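PDB 6GZB: spore germination protein GerM from Bacillus subtilis subsp. subtilis str. 168, which is of unknown molecular function but affects both sporulation and germination, and folds into tandem GerMN domains. Local coordinates for residues T51-L56 and P333-T338; E55-D60 and V65-L70; D228-A233 and S259-K264; T202-A207 and L299-D304. All blocks are in the same frame, centred on the assembly; numbering follows the deposited sequence.

Contact 1: residues T51-L56 and P333-T338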
loop_
_atom_site.group_PDB
_atom_site.type_symbol
_atom_site.label_atom_id
_atom_site.label_comp_id
_atom_site.label_asym_id
_atom_site.label_seq_id
_atom_site.Cartn_x
_atom_site.Cartn_y
_atom_site.Cartn_z
ATOM N N THR A 51 -9.506 19.537 10.117
ATOM C CA THR A 51 -8.670 18.350 9.919
ATOM C C THR A 51 -8.539 18.003 8.440
ATOM O O THR A 51 -9.361 18.412 7.626
ATOM C CB THR A 51 -9.225 17.109 10.658
ATOM O OG1 THR A 51 -10.504 16.746 10.123
ATOM C CG2 THR A 51 -9.348 17.367 12.154
ATOM N N VAL A 52 -7.490 17.253 8.108
ATOM C CA VAL A 52 -7.313 16.689 6.777
ATOM C C VAL A 52 -7.128 15.172 6.884
ATOM O O VAL A 52 -6.424 14.686 7.773
ATOM C CB VAL A 52 -6.079 17.299 6.089
ATOM C CG1 VAL A 52 -5.984 16.842 4.641
ATOM C CG2 VAL A 52 -6.144 18.813 6.157
ATOM N N MET A 53 -7.804 14.430 6.014
ATOM C CA MET A 53 -7.699 12.977 6.012
ATOM C C MET A 53 -6.342 12.559 5.447
ATOM O O MET A 53 -5.967 12.970 4.361
ATOM C CB MET A 53 -8.826 12.367 5.172
ATOM C CG MET A 53 -10.229 12.605 5.728
ATOM S SD MET A 53 -10.369 12.236 7.487
ATOM C CE MET A 53 -10.340 10.447 7.473
ATOM N N ARG A 54 -5.601 11.756 6.197
ATOM C CA ARG A 54 -4.223 11.434 5.845
ATOM C C ARG A 54 -3.962 9.932 5.995
ATOM O O ARG A 54 -4.431 9.308 6.939
ATOM C CB ARG A 54 -3.263 12.225 6.738
ATOM C CG ARG A 54 -1.860 12.334 6.188
ATOM C CD ARG A 54 -1.840 13.264 4.989
ATOM N NE ARG A 54 -2.009 14.653 5.397
ATOM C CZ ARG A 54 -2.281 15.652 4.566
ATOM N NH1 ARG A 54 -2.465 15.415 3.274
ATOM N NH2 ARG A 54 -2.368 16.890 5.028
ATOM N N GLU A 55 -3.180 9.364 5.084
ATOM C CA GLU A 55 -2.759 7.971 5.211
ATOM C C GLU A 55 -1.710 7.843 6.313
ATOM O O GLU A 55 -0.689 8.531 6.298
ATOM C CB GLU A 55 -2.204 7.440 3.885
ATOM C CG GLU A 55 -3.244 7.177 2.803
ATOM C CD GLU A 55 -2.627 6.656 1.498
ATOM O OE1 GLU A 55 -1.408 6.342 1.460
ATOM O OE2 GLU A 55 -3.375 6.520 0.512
ATOM N N LEU A 56 -1.989 6.991 7.291
ATOM C CA LEU A 56 -0.969 6.552 8.236
ATOM C C LEU A 56 -0.744 5.059 8.059
ATOM O O LEU A 56 -1.685 4.269 8.129
ATOM C CB LEU A 56 -1.389 6.849 9.672
ATOM C CG LEU A 56 -1.742 8.297 9.999
ATOM C CD1 LEU A 56 -2.183 8.392 11.455
ATOM C CD2 LEU A 56 -0.564 9.221 9.733
ATOM N N PRO A 333 -9.082 5.203 -5.238
ATOM C CA PRO A 333 -9.868 5.834 -4.175
ATOM C C PRO A 333 -9.155 7.043 -3.573
ATOM O O PRO A 333 -7.929 7.032 -3.427
ATOM C CB PRO A 333 -9.999 4.726 -3.131
ATOM C CG PRO A 333 -9.899 3.460 -3.906
ATOM C CD PRO A 333 -9.015 3.739 -5.089
ATOM N N SER A 334 -9.916 8.088 -3.262
ATOM C CA SER A 334 -9.343 9.309 -2.689
ATOM C C SER A 334 -8.866 9.053 -1.262
ATOM O O SER A 334 -7.861 9.604 -0.832
ATOM C CB SER A 334 -10.365 10.454 -2.708
ATOM O OG SER A 334 -11.665 9.975 -3.000
ATOM N N GLN A 335 -9.591 8.206 -0.543
ATOM C CA GLN A 335 -9.184 7.777 0.786
ATOM C C GLN A 335 -9.009 6.268 0.800
ATOM O O GLN A 335 -9.979 5.526 0.681
ATOM C CB GLN A 335 -10.241 8.189 1.819
ATOM C CG GLN A 335 -10.397 9.694 1.941
ATOM C CD GLN A 335 -11.423 10.107 2.974
ATOM O OE1 GLN A 335 -11.825 9.318 3.832
ATOM N NE2 GLN A 335 -11.847 11.356 2.903
ATOM N N VAL A 336 -7.768 5.818 0.948
ATOM C CA VAL A 336 -7.478 4.392 1.076
ATOM C C VAL A 336 -7.688 3.939 2.524
ATOM O O VAL A 336 -7.030 4.435 3.430
ATOM C CB VAL A 336 -6.027 4.091 0.659
ATOM C CG1 VAL A 336 -5.717 2.606 0.816
ATOM C CG2 VAL A 336 -5.786 4.551 -0.771
ATOM N N ASN A 337 -8.616 3.010 2.745
ATOM C CA ASN A 337 -8.789 2.404 4.073
ATOM C C ASN A 337 -9.137 3.464 5.123
ATOM O O ASN A 337 -8.420 3.642 6.108
ATOM C CB ASN A 337 -7.502 1.695 4.515
ATOM C CG ASN A 337 -7.180 0.468 3.683
ATOM O OD1 ASN A 337 -8.050 -0.108 3.043
ATOM N ND2 ASN A 337 -5.936 0.006 3.776
ATOM N N THR A 338 -10.228 4.183 4.912
ATOM C CA THR A 338 -10.698 5.122 5.916
ATOM C C THR A 338 -10.834 4.375 7.223
ATOM O O THR A 338 -11.365 3.274 7.256
ATOM C CB THR A 338 -12.047 5.749 5.516
ATOM O OG1 THR A 338 -11.883 6.432 4.270
ATOM C CG2 THR A 338 -12.503 6.747 6.570
#

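Contact 2: residues E55-D60 and V65-L70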
loop_
_atom_site.group_PDB
_atom_site.type_symbol
_atom_site.label_atom_id
_atom_site.label_comp_id
_atom_site.label_asym_id
_atom_site.label_seq_id
_atom_site.Cartn_x
_atom_site.Cartn_y
_atom_site.Cartn_z
ATOM N N GLU A 55 -3.180 9.364 5.084
ATOM C CA GLU A 55 -2.759 7.971 5.211
ATOM C C GLU A 55 -1.710 7.843 6.313
ATOM O O GLU A 55 -0.689 8.531 6.298
ATOM C CB GLU A 55 -2.204 7.440 3.885
ATOM C CG GLU A 55 -3.244 7.177 2.803
ATOM C CD GLU A 55 -2.627 6.656 1.498
ATOM O OE1 GLU A 55 -1.408 6.342 1.460
ATOM O OE2 GLU A 55 -3.375 6.520 0.512
ATOM N N LEU A 56 -1.989 6.991 7.291
ATOM C CA LEU A 56 -0.969 6.552 8.236
ATOM C C LEU A 56 -0.744 5.059 8.059
ATOM O O LEU A 56 -1.685 4.269 8.129
ATOM C CB LEU A 56 -1.389 6.849 9.672
ATOM C CG LEU A 56 -1.742 8.297 9.999
ATOM C CD1 LEU A 56 -2.183 8.392 11.455
ATOM C CD2 LEU A 56 -0.564 9.221 9.733
ATOM N N TYR A 57 0.509 4.672 7.845
ATOM C CA TYR A 57 0.833 3.270 7.647
ATOM C C TYR A 57 1.132 2.611 8.988
ATOM O O TYR A 57 2.253 2.656 9.509
ATOM C CB TYR A 57 1.968 3.105 6.623
ATOM C CG TYR A 57 1.457 3.255 5.200
ATOM C CD1 TYR A 57 1.155 4.508 4.686
ATOM C CD2 TYR A 57 1.055 2.148 4.471
ATOM C CE1 TYR A 57 0.582 4.653 3.432
ATOM C CE2 TYR A 57 0.480 2.286 3.221
ATOM C CZ TYR A 57 0.228 3.541 2.713
ATOM O OH TYR A 57 -0.363 3.672 1.466
ATOM N N LEU A 58 0.074 2.067 9.576
ATOM C CA LEU A 58 0.146 1.459 10.894
ATOM C C LEU A 58 0.377 -0.039 10.759
ATOM O O LEU A 58 0.434 -0.573 9.647
ATOM C CB LEU A 58 -1.161 1.729 11.657
ATOM C CG LEU A 58 -1.544 3.203 11.777
ATOM C CD1 LEU A 58 -2.915 3.348 12.413
ATOM C CD2 LEU A 58 -0.498 3.982 12.565
ATOM N N ILE A 59 0.492 -0.721 11.896
ATOM C CA ILE A 59 0.662 -2.164 11.898
ATOM C C ILE A 59 -0.600 -2.843 12.417
ATOM O O ILE A 59 -1.053 -2.557 13.514
ATOM C CB ILE A 59 1.876 -2.564 12.749
ATOM C CG1 ILE A 59 3.142 -1.885 12.201
ATOM C CG2 ILE A 59 2.045 -4.078 12.745
ATOM C CD1 ILE A 59 4.316 -1.899 13.148
ATOM N N ASP A 60 -1.173 -3.737 11.624
ATOM C CA ASP A 60 -2.394 -4.425 12.031
ATOM C C ASP A 60 -2.092 -5.636 12.920
ATOM O O ASP A 60 -0.933 -5.907 13.251
ATOM C CB ASP A 60 -3.269 -4.780 10.812
ATOM C CG ASP A 60 -2.965 -6.139 10.211
ATOM O OD1 ASP A 60 -1.915 -6.758 10.525
ATOM O OD2 ASP A 60 -3.775 -6.552 9.343
ATOM N N VAL A 65 1.930 -4.034 7.634
ATOM C CA VAL A 65 1.930 -2.590 7.478
ATOM C C VAL A 65 0.815 -2.213 6.516
ATOM O O VAL A 65 0.757 -2.718 5.398
ATOM C CB VAL A 65 3.288 -2.084 6.948
ATOM C CG1 VAL A 65 3.289 -0.570 6.816
ATOM C CG2 VAL A 65 4.400 -2.550 7.867
ATOM N N VAL A 66 -0.085 -1.350 6.972
ATOM C CA VAL A 66 -1.339 -1.094 6.269
ATOM C C VAL A 66 -1.711 0.374 6.407
ATOM O O VAL A 66 -1.590 0.950 7.487
ATOM C CB VAL A 66 -2.519 -1.884 6.880
ATOM C CG1 VAL A 66 -3.732 -1.765 5.976
ATOM C CG2 VAL A 66 -2.156 -3.342 7.113
ATOM N N ALA A 67 -2.218 0.957 5.330
ATOM C CA ALA A 67 -2.727 2.325 5.369
ATOM C C ALA A 67 -4.007 2.366 6.204
ATOM O O ALA A 67 -4.895 1.541 6.021
ATOM C CB ALA A 67 -3.010 2.826 3.955
ATOM N N GLN A 68 -4.067 3.308 7.143
ATOM C CA GLN A 68 -5.323 3.748 7.719
ATOM C C GLN A 68 -5.470 5.245 7.540
ATOM O O GLN A 68 -4.621 6.015 7.987
ATOM C CB GLN A 68 -5.396 3.390 9.199
ATOM C CG GLN A 68 -5.519 1.899 9.456
ATOM C CD GLN A 68 -6.913 1.387 9.171
ATOM O OE1 GLN A 68 -7.825 1.560 9.984
ATOM N NE2 GLN A 68 -7.096 0.779 7.998
ATOM N N THR A 69 -6.524 5.651 6.833
ATOM C CA THR A 69 -6.725 7.062 6.520
ATOM C C THR A 69 -7.522 7.737 7.621
ATOM O O THR A 69 -8.633 7.322 7.940
ATOM C CB THR A 69 -7.404 7.245 5.155
ATOM O OG1 THR A 69 -6.458 6.943 4.119
ATOM C CG2 THR A 69 -7.873 8.685 4.975
ATOM N N LEU A 70 -6.892 8.710 8.272
ATOM C CA LEU A 70 -7.360 9.226 9.553
ATOM C C LEU A 70 -7.292 10.750 9.573
ATOM O O LEU A 70 -6.482 11.341 8.864
ATOM C CB LEU A 70 -6.518 8.647 10.692
ATOM C CG LEU A 70 -6.727 7.155 10.923
ATOM C CD1 LEU A 70 -5.659 6.600 11.853
ATOM C CD2 LEU A 70 -8.130 6.900 11.461
#

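Contact 3: residues D228-A233 and S259-K264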
loop_
_atom_site.group_PDB
_atom_site.type_symbol
_atom_site.label_atom_id
_atom_site.label_comp_id
_atom_site.label_asym_id
_atom_site.label_seq_id
_atom_site.Cartn_x
_atom_site.Cartn_y
_atom_site.Cartn_z
ATOM N N ASP A 228 4.381 -8.633 -18.753
ATOM C CA ASP A 228 3.169 -7.831 -18.582
ATOM C C ASP A 228 2.728 -7.880 -17.116
ATOM O O ASP A 228 2.148 -8.870 -16.665
ATOM C CB ASP A 228 2.070 -8.385 -19.499
ATOM C CG ASP A 228 0.721 -7.730 -19.275
ATOM O OD1 ASP A 228 0.656 -6.671 -18.620
ATOM O OD2 ASP A 228 -0.278 -8.271 -19.786
ATOM N N ASP A 229 3.040 -6.826 -16.367
ATOM C CA ASP A 229 2.776 -6.816 -14.924
ATOM C C ASP A 229 1.309 -6.532 -14.591
ATOM O O ASP A 229 0.857 -6.759 -13.462
ATOM C CB ASP A 229 3.681 -5.812 -14.215
ATOM C CG ASP A 229 5.110 -6.327 -14.054
ATOM O OD1 ASP A 229 5.300 -7.564 -14.007
ATOM O OD2 ASP A 229 6.046 -5.498 -14.031
ATOM N N ILE A 230 0.569 -6.029 -15.572
ATOM C CA ILE A 230 -0.869 -5.855 -15.420
ATOM C C ILE A 230 -1.546 -7.224 -15.359
ATOM O O ILE A 230 -2.258 -7.545 -14.409
ATOM C CB ILE A 230 -1.453 -5.017 -16.569
ATOM C CG1 ILE A 230 -1.014 -3.556 -16.433
ATOM C CG2 ILE A 230 -2.968 -5.108 -16.566
ATOM C CD1 ILE A 230 -1.237 -2.741 -17.681
ATOM N N THR A 231 -1.205 -8.079 -16.310
ATOM C CA THR A 231 -1.693 -9.450 -16.316
ATOM C C THR A 231 -1.192 -10.248 -15.113
ATOM O O THR A 231 -1.937 -11.023 -14.514
ATOM C CB THR A 231 -1.287 -10.161 -17.622
ATOM O OG1 THR A 231 -1.900 -9.496 -18.731
ATOM C CG2 THR A 231 -1.724 -11.614 -17.612
ATOM N N ALA A 232 0.083 -10.084 -14.778
ATOM C CA ALA A 232 0.651 -10.750 -13.608
ATOM C C ALA A 232 -0.134 -10.394 -12.344
ATOM O O ALA A 232 -0.462 -11.270 -11.539
ATOM C CB ALA A 232 2.115 -10.365 -13.444
ATOM N N ALA A 233 -0.389 -9.101 -12.154
ATOM C CA ALA A 233 -1.164 -8.613 -11.007
ATOM C C ALA A 233 -2.542 -9.261 -10.932
ATOM O O ALA A 233 -2.954 -9.757 -9.882
ATOM C CB ALA A 233 -1.298 -7.101 -11.072
ATOM N N SER A 259 -8.407 -10.847 -23.089
ATOM C CA SER A 259 -7.617 -10.080 -24.047
ATOM C C SER A 259 -6.376 -9.546 -23.347
ATOM O O SER A 259 -6.355 -9.408 -22.129
ATOM C CB SER A 259 -8.416 -8.891 -24.586
ATOM O OG SER A 259 -9.728 -9.272 -24.926
ATOM N N LYS A 260 -5.369 -9.182 -24.126
ATOM C CA LYS A 260 -4.234 -8.473 -23.577
ATOM C C LYS A 260 -4.719 -7.121 -23.083
ATOM O O LYS A 260 -5.488 -6.458 -23.765
ATOM C CB LYS A 260 -3.134 -8.300 -24.628
ATOM C CG LYS A 260 -2.057 -9.377 -24.573
ATOM C CD LYS A 260 -1.432 -9.658 -25.938
ATOM C CE LYS A 260 -1.907 -10.984 -26.523
ATOM N NZ LYS A 260 -1.391 -12.171 -25.780
ATOM N N PRO A 261 -4.291 -6.723 -21.875
ATOM C CA PRO A 261 -4.662 -5.410 -21.393
ATOM C C PRO A 261 -4.175 -4.350 -22.350
ATOM O O PRO A 261 -3.138 -4.528 -22.975
ATOM C CB PRO A 261 -3.931 -5.293 -20.043
ATOM C CG PRO A 261 -3.154 -6.552 -19.859
ATOM C CD PRO A 261 -3.687 -7.557 -20.826
ATOM N N LYS A 262 -4.926 -3.261 -22.474
ATOM C CA LYS A 262 -4.449 -2.094 -23.200
ATOM C C LYS A 262 -4.188 -0.969 -22.219
ATOM O O LYS A 262 -4.849 -0.864 -21.184
ATOM C CB LYS A 262 -5.475 -1.618 -24.234
ATOM C CG LYS A 262 -6.224 -2.706 -24.983
ATOM C CD LYS A 262 -7.380 -2.093 -25.768
ATOM C CE LYS A 262 -7.548 -2.720 -27.144
ATOM N NZ LYS A 262 -8.176 -4.068 -27.072
ATOM N N ILE A 263 -3.232 -0.116 -22.557
ATOM C CA ILE A 263 -3.015 1.094 -21.796
ATOM C C ILE A 263 -2.842 2.285 -22.720
ATOM O O ILE A 263 -2.153 2.209 -23.732
ATOM C CB ILE A 263 -1.812 0.968 -20.842
ATOM C CG1 ILE A 263 -1.630 2.276 -20.065
ATOM C CG2 ILE A 263 -0.549 0.610 -21.607
ATOM C CD1 ILE A 263 -0.818 2.125 -18.797
ATOM N N LYS A 264 -3.508 3.378 -22.379
ATOM C CA LYS A 264 -3.492 4.573 -23.193
ATOM C C LYS A 264 -3.667 5.778 -22.289
ATOM O O LYS A 264 -4.698 5.929 -21.635
ATOM C CB LYS A 264 -4.621 4.525 -24.230
ATOM C CG LYS A 264 -4.558 5.649 -25.260
ATOM C CD LYS A 264 -5.941 6.075 -25.752
ATOM C CE LYS A 264 -6.537 5.080 -26.738
ATOM N NZ LYS A 264 -7.547 5.710 -27.637
#

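Contact 4: residues T202-A207 and L299-D304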
loop_
_atom_site.group_PDB
_atom_site.type_symbol
_atom_site.label_atom_id
_atom_site.label_comp_id
_atom_site.label_asym_id
_atom_site.label_seq_id
_atom_site.Cartn_x
_atom_site.Cartn_y
_atom_site.Cartn_z
ATOM N N THR A 202 3.626 -5.353 -6.149
ATOM C CA THR A 202 2.718 -5.145 -5.039
ATOM C C THR A 202 1.294 -5.440 -5.451
ATOM O O THR A 202 0.831 -5.006 -6.513
ATOM C CB THR A 202 2.835 -3.719 -4.502
ATOM O OG1 THR A 202 4.120 -3.577 -3.888
ATOM C CG2 THR A 202 1.748 -3.426 -3.473
ATOM N N VAL A 203 0.635 -6.252 -4.631
ATOM C CA VAL A 203 -0.733 -6.698 -4.880
ATOM C C VAL A 203 -1.530 -6.511 -3.588
ATOM O O VAL A 203 -1.037 -6.802 -2.494
ATOM C CB VAL A 203 -0.731 -8.188 -5.274
ATOM C CG1 VAL A 203 -2.136 -8.750 -5.363
ATOM C CG2 VAL A 203 0.015 -8.382 -6.586
ATOM N N TYR A 204 -2.745 -5.988 -3.711
ATOM C CA TYR A 204 -3.588 -5.722 -2.550
ATOM C C TYR A 204 -4.547 -6.872 -2.284
ATOM O O TYR A 204 -5.267 -7.321 -3.176
ATOM C CB TYR A 204 -4.382 -4.432 -2.734
ATOM C CG TYR A 204 -3.580 -3.180 -2.486
ATOM C CD1 TYR A 204 -2.787 -2.624 -3.480
ATOM C CD2 TYR A 204 -3.650 -2.533 -1.274
ATOM C CE1 TYR A 204 -2.088 -1.448 -3.258
ATOM C CE2 TYR A 204 -2.955 -1.365 -1.039
ATOM C CZ TYR A 204 -2.153 -0.839 -2.025
ATOM O OH TYR A 204 -1.461 0.329 -1.775
ATOM N N TYR A 205 -4.535 -7.353 -1.047
ATOM C CA TYR A 205 -5.491 -8.347 -0.619
ATOM C C TYR A 205 -6.391 -7.767 0.447
ATOM O O TYR A 205 -6.163 -6.664 0.938
ATOM C CB TYR A 205 -4.774 -9.590 -0.093
ATOM C CG TYR A 205 -3.953 -10.288 -1.141
ATOM C CD1 TYR A 205 -4.563 -11.034 -2.138
ATOM C CD2 TYR A 205 -2.572 -10.193 -1.145
ATOM C CE1 TYR A 205 -3.807 -11.692 -3.097
ATOM C CE2 TYR A 205 -1.810 -10.812 -2.118
ATOM C CZ TYR A 205 -2.429 -11.582 -3.073
ATOM O OH TYR A 205 -1.666 -12.191 -4.035
ATOM N N LEU A 206 -7.416 -8.530 0.804
ATOM C CA LEU A 206 -8.461 -8.050 1.697
ATOM C C LEU A 206 -8.251 -8.617 3.093
ATOM O O LEU A 206 -7.768 -9.740 3.257
ATOM C CB LEU A 206 -9.812 -8.475 1.124
ATOM C CG LEU A 206 -11.095 -8.016 1.802
ATOM C CD1 LEU A 206 -11.308 -6.521 1.633
ATOM C CD2 LEU A 206 -12.277 -8.786 1.240
ATOM N N ALA A 207 -8.386 -7.759 4.088
ATOM C CA ALA A 207 -8.406 -8.193 5.479
ATOM C C ALA A 207 -9.635 -7.580 6.141
ATOM O O ALA A 207 -10.301 -6.725 5.559
ATOM C CB ALA A 207 -7.155 -7.744 6.200
ATOM N N LEU A 299 -3.316 -1.965 -9.512
ATOM C CA LEU A 299 -2.854 -1.470 -10.804
ATOM C C LEU A 299 -2.323 -0.041 -10.728
ATOM O O LEU A 299 -1.294 0.275 -11.337
ATOM C CB LEU A 299 -3.969 -1.573 -11.839
ATOM C CG LEU A 299 -3.906 -2.804 -12.747
ATOM C CD1 LEU A 299 -3.271 -3.993 -12.060
ATOM C CD2 LEU A 299 -5.267 -3.177 -13.303
ATOM N N THR A 300 -2.956 0.802 -9.918
ATOM C CA THR A 300 -2.505 2.187 -9.777
ATOM C C THR A 300 -1.265 2.342 -8.902
ATOM O O THR A 300 -0.826 3.460 -8.671
ATOM C CB THR A 300 -3.615 3.114 -9.229
ATOM O OG1 THR A 300 -4.065 2.665 -7.947
ATOM C CG2 THR A 300 -4.786 3.153 -10.173
ATOM N N GLU A 301 -0.719 1.240 -8.387
ATOM C CA GLU A 301 0.623 1.259 -7.799
ATOM C C GLU A 301 1.696 1.219 -8.876
ATOM O O GLU A 301 2.855 1.503 -8.593
ATOM C CB GLU A 301 0.857 0.059 -6.872
ATOM C CG GLU A 301 0.046 0.060 -5.597
ATOM C CD GLU A 301 0.377 1.208 -4.657
ATOM O OE1 GLU A 301 -0.502 1.549 -3.838
ATOM O OE2 GLU A 301 1.486 1.776 -4.717
ATOM N N GLN A 302 1.331 0.708 -10.034
ATOM C CA GLN A 302 2.243 0.547 -11.138
ATOM C C GLN A 302 2.473 1.855 -11.828
ATOM O O GLN A 302 1.607 2.690 -11.861
ATOM C CB GLN A 302 1.763 -0.509 -12.103
ATOM C CG GLN A 302 1.793 -1.892 -11.511
ATOM C CD GLN A 302 1.245 -2.965 -12.403
ATOM O OE1 GLN A 302 1.265 -2.842 -13.581
ATOM N NE2 GLN A 302 0.766 -4.015 -11.828
ATOM N N PRO A 303 3.671 2.026 -12.374
ATOM C CA PRO A 303 4.102 3.243 -13.048
ATOM C C PRO A 303 3.205 3.603 -14.200
ATOM O O PRO A 303 2.890 2.763 -15.007
ATOM C CB PRO A 303 5.505 2.897 -13.533
ATOM C CG PRO A 303 5.876 1.641 -12.837
ATOM C CD PRO A 303 4.606 0.927 -12.599
ATOM N N ASP A 304 2.787 4.853 -14.177
ATOM C CA ASP A 304 1.932 5.503 -15.148
ATOM C C ASP A 304 0.492 5.017 -15.245
ATOM O O ASP A 304 -0.173 5.326 -16.195
ATOM C CB ASP A 304 2.571 5.557 -16.534
ATOM C CG ASP A 304 3.995 6.061 -16.509
ATOM O OD1 ASP A 304 4.247 7.153 -16.008
ATOM O OD2 ASP A 304 4.859 5.348 -17.011
HETATM O O HOH W 1 0.994 -3.458 -8.645
#

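Contact 1: residues T51-L56 and P333-T338
Met53 and Glu55 of strand 51-60 face Gln335 and Val336 of the C-terminal tail, with side chains spanning the 7.2 Å between the CA atoms of Glu55 and Val336. The tail, leaving strand 330-331 of the second GerMN domain, here reaches the beta hairpin of the first. Asn337 pairs through its backbone with Thr69 on the partner strand of that hairpin, whereas residues 51-56 and 333-338 meet through side chains. Met53 suits the surface because its unbranched, flexible chain, bent at both chi2 and chi3, can follow an uneven neighbour: its CG lies 3.5 Å from Gln335 NE2, while its CE turns toward the Gln335 amide oxygen and the Thr338 methyl. Glu55 uses an extended chain to bring OE2 within 3.4 Å of Val336 CG2, a van der Waals contact; its other oxygen, OE1, is held by the Tyr57 hydroxyl. Val336, a compact branched residue, has Leu297 of helix 289-299 as another neighbour. The long Gln335 side chain is probably steadied beside Met53 by the Thr338 hydroxyl, whose OG1 donates to Gln335 OE1 over 2.9 Å, in the carbonyl plane and on a lone pair.

Contact 2: residues E55-D60 and V65-L70
The Tyr57 ring carries the Ala67 methyl over one face, with CB 3.9 Å from the ring centroid and 27° off its normal, a CH-pi contact shifted toward the rim; Val65 CG1 stands at the ring's edge. Alanine suits position 67 because a small group lets the ring lie close over the strand. Beyond the ring, the Tyr57 hydroxyl donates to Glu55 OE1 at 2.9 Å, arriving from above the carboxylate plane (51° out of it). A phenylalanine in place of Tyr57 would probably leave this carboxylate oxygen without its hydroxyl donor and freer to turn. Beneath runs an antiparallel hairpin. Leu56 and Gln68 form a hydrogen-bonded pair, with Leu56 N 2.9 Å from Gln68 O and a nearly straight return bond; Leu58 and Val66 form the next, where the bond from Leu58 N to Val66 O is bent (133° at the hydrogen). On the face away from Tyr57, Leu56 CD1 meets Leu70 CD1 at 3.9 Å, the two side chains crossing at about a right angle. The Gln68 amide folds back, its NE2 donating to Ala67 O at 3.1 Å. Helix 136-147 covers the Tyr57 side, bringing Trp145 against the ring and Gln141 against Val65, whereas Phe100 of strand 100-101 and Tyr214 of strand 213-223 pack on Val66 and Gln68.

Contact 3: residues D228-A233 and S259-K264
Pro261 pushes its ring against the first turn of helix 229-239, where Asp228, Ile230 and Thr231 receive it. Ile230 supplies the apolar part: its CG2 methyl lies 3.6 Å from Pro261 CG, the two side chains lying alongside with opposite headings. On the polar part, Thr231 OG1 comes 3.4 Å from Pro261 CD, and the Asp228 carboxylate faces CG from across the contact; the exact places of Asp228 OD2 and Thr231 OG1 are doubtful, since they are modelled too close together. A rigid proline suits this spot because its ring is compact and asks for no hydrogen-bonding partner. One of these first-shell residues, Asp228, is also the N-cap of the helix. The Asp228 side chain, turned with CG opposite its own backbone N (chi1 173°), points OD1 at the helix start, where it accepts weak bonds from Ile230 N at 3.1 Å and from Thr231 N at 3.3 Å. An alanine in place of Asp228 would probably leave these two amides without their capping acceptor. Further out, Glu226 OE2 takes the Asp228 backbone N-H, while Ile230 also rests on Val268 and Leu270 of strand 267-272, the neighbour of strand 262-264 in the sheet.

Contact 4: residues T202-A207 and L299-D304
Tyr204 reaches from strand 198-208 to Glu301, which lies in the type I beta turn Leu299-Gln302 that begins on the last residue of helix 289-299. With CG opposite its carbonyl carbon, the tyrosine sends its ring toward the turn and delivers OH to Glu301 OE1, a short 2.6 Å bond in which the hydroxyl is the donor. Glu301 meets it by folding: its first torsion, with CG likewise opposite the carbonyl carbon, brings CG to the ring's edge, in the ring plane and 3.5 Å from Tyr204 CE1, and the bend at chi2 (-64°) then turns the carboxylate to the hydroxyl. The ring and carboxylate planes stand 32° apart, and the hydroxyl meets OE1 from above the carboxylate plane, 45° out of it. Tyrosine suits a buried strand position here because it fills the space with a flat ring yet carries a polar tip long enough to reach the turn; glutamate is flexible enough to come back and meet it. The Thr202 methyl CG2 adds a looser apolar contact to Glu301 CG at 4.4 Å. A second bridge runs through a water, which donates to Thr202 O at 2.6 Å and accepts from Gln302 NE2 at 3.2 Å, tying the strand backbone to the end of the turn. The turn itself is closed by Gln302 N donating to Leu299 O. Arg332 NH1 makes a salt bridge to the same Glu301 OE1, so one oxygen takes both a neutral donor and a positive charge, an arrangement likely to keep this carboxylate ionised although it lies beside a buried ring.

How the contacts relate
The four contacts fall into two groups. Contacts 1 and 2 share strand 51-60, with centres about 9 Å apart, and both concern the hairpin of the first GerMN domain, where Val336 O reaches Thr69 OG1. Contacts 3 and 4 lie in the second domain, centres about 13 Å apart, and touch where Gln302 NE2 meets Asp229 O. Between the groups, contact 4 comes within about 5 Å, nearest atoms, of both contacts 1 and 2, while contact 3 is about 28 Å from either, centre to centre. Along the chain, contact 2 closes early, contact 3 is nested within contact 4, and contact 1 encloses contacts 3 and 4; the C-terminal tail thus returns to the first domain and probably helps to hold the two domains together.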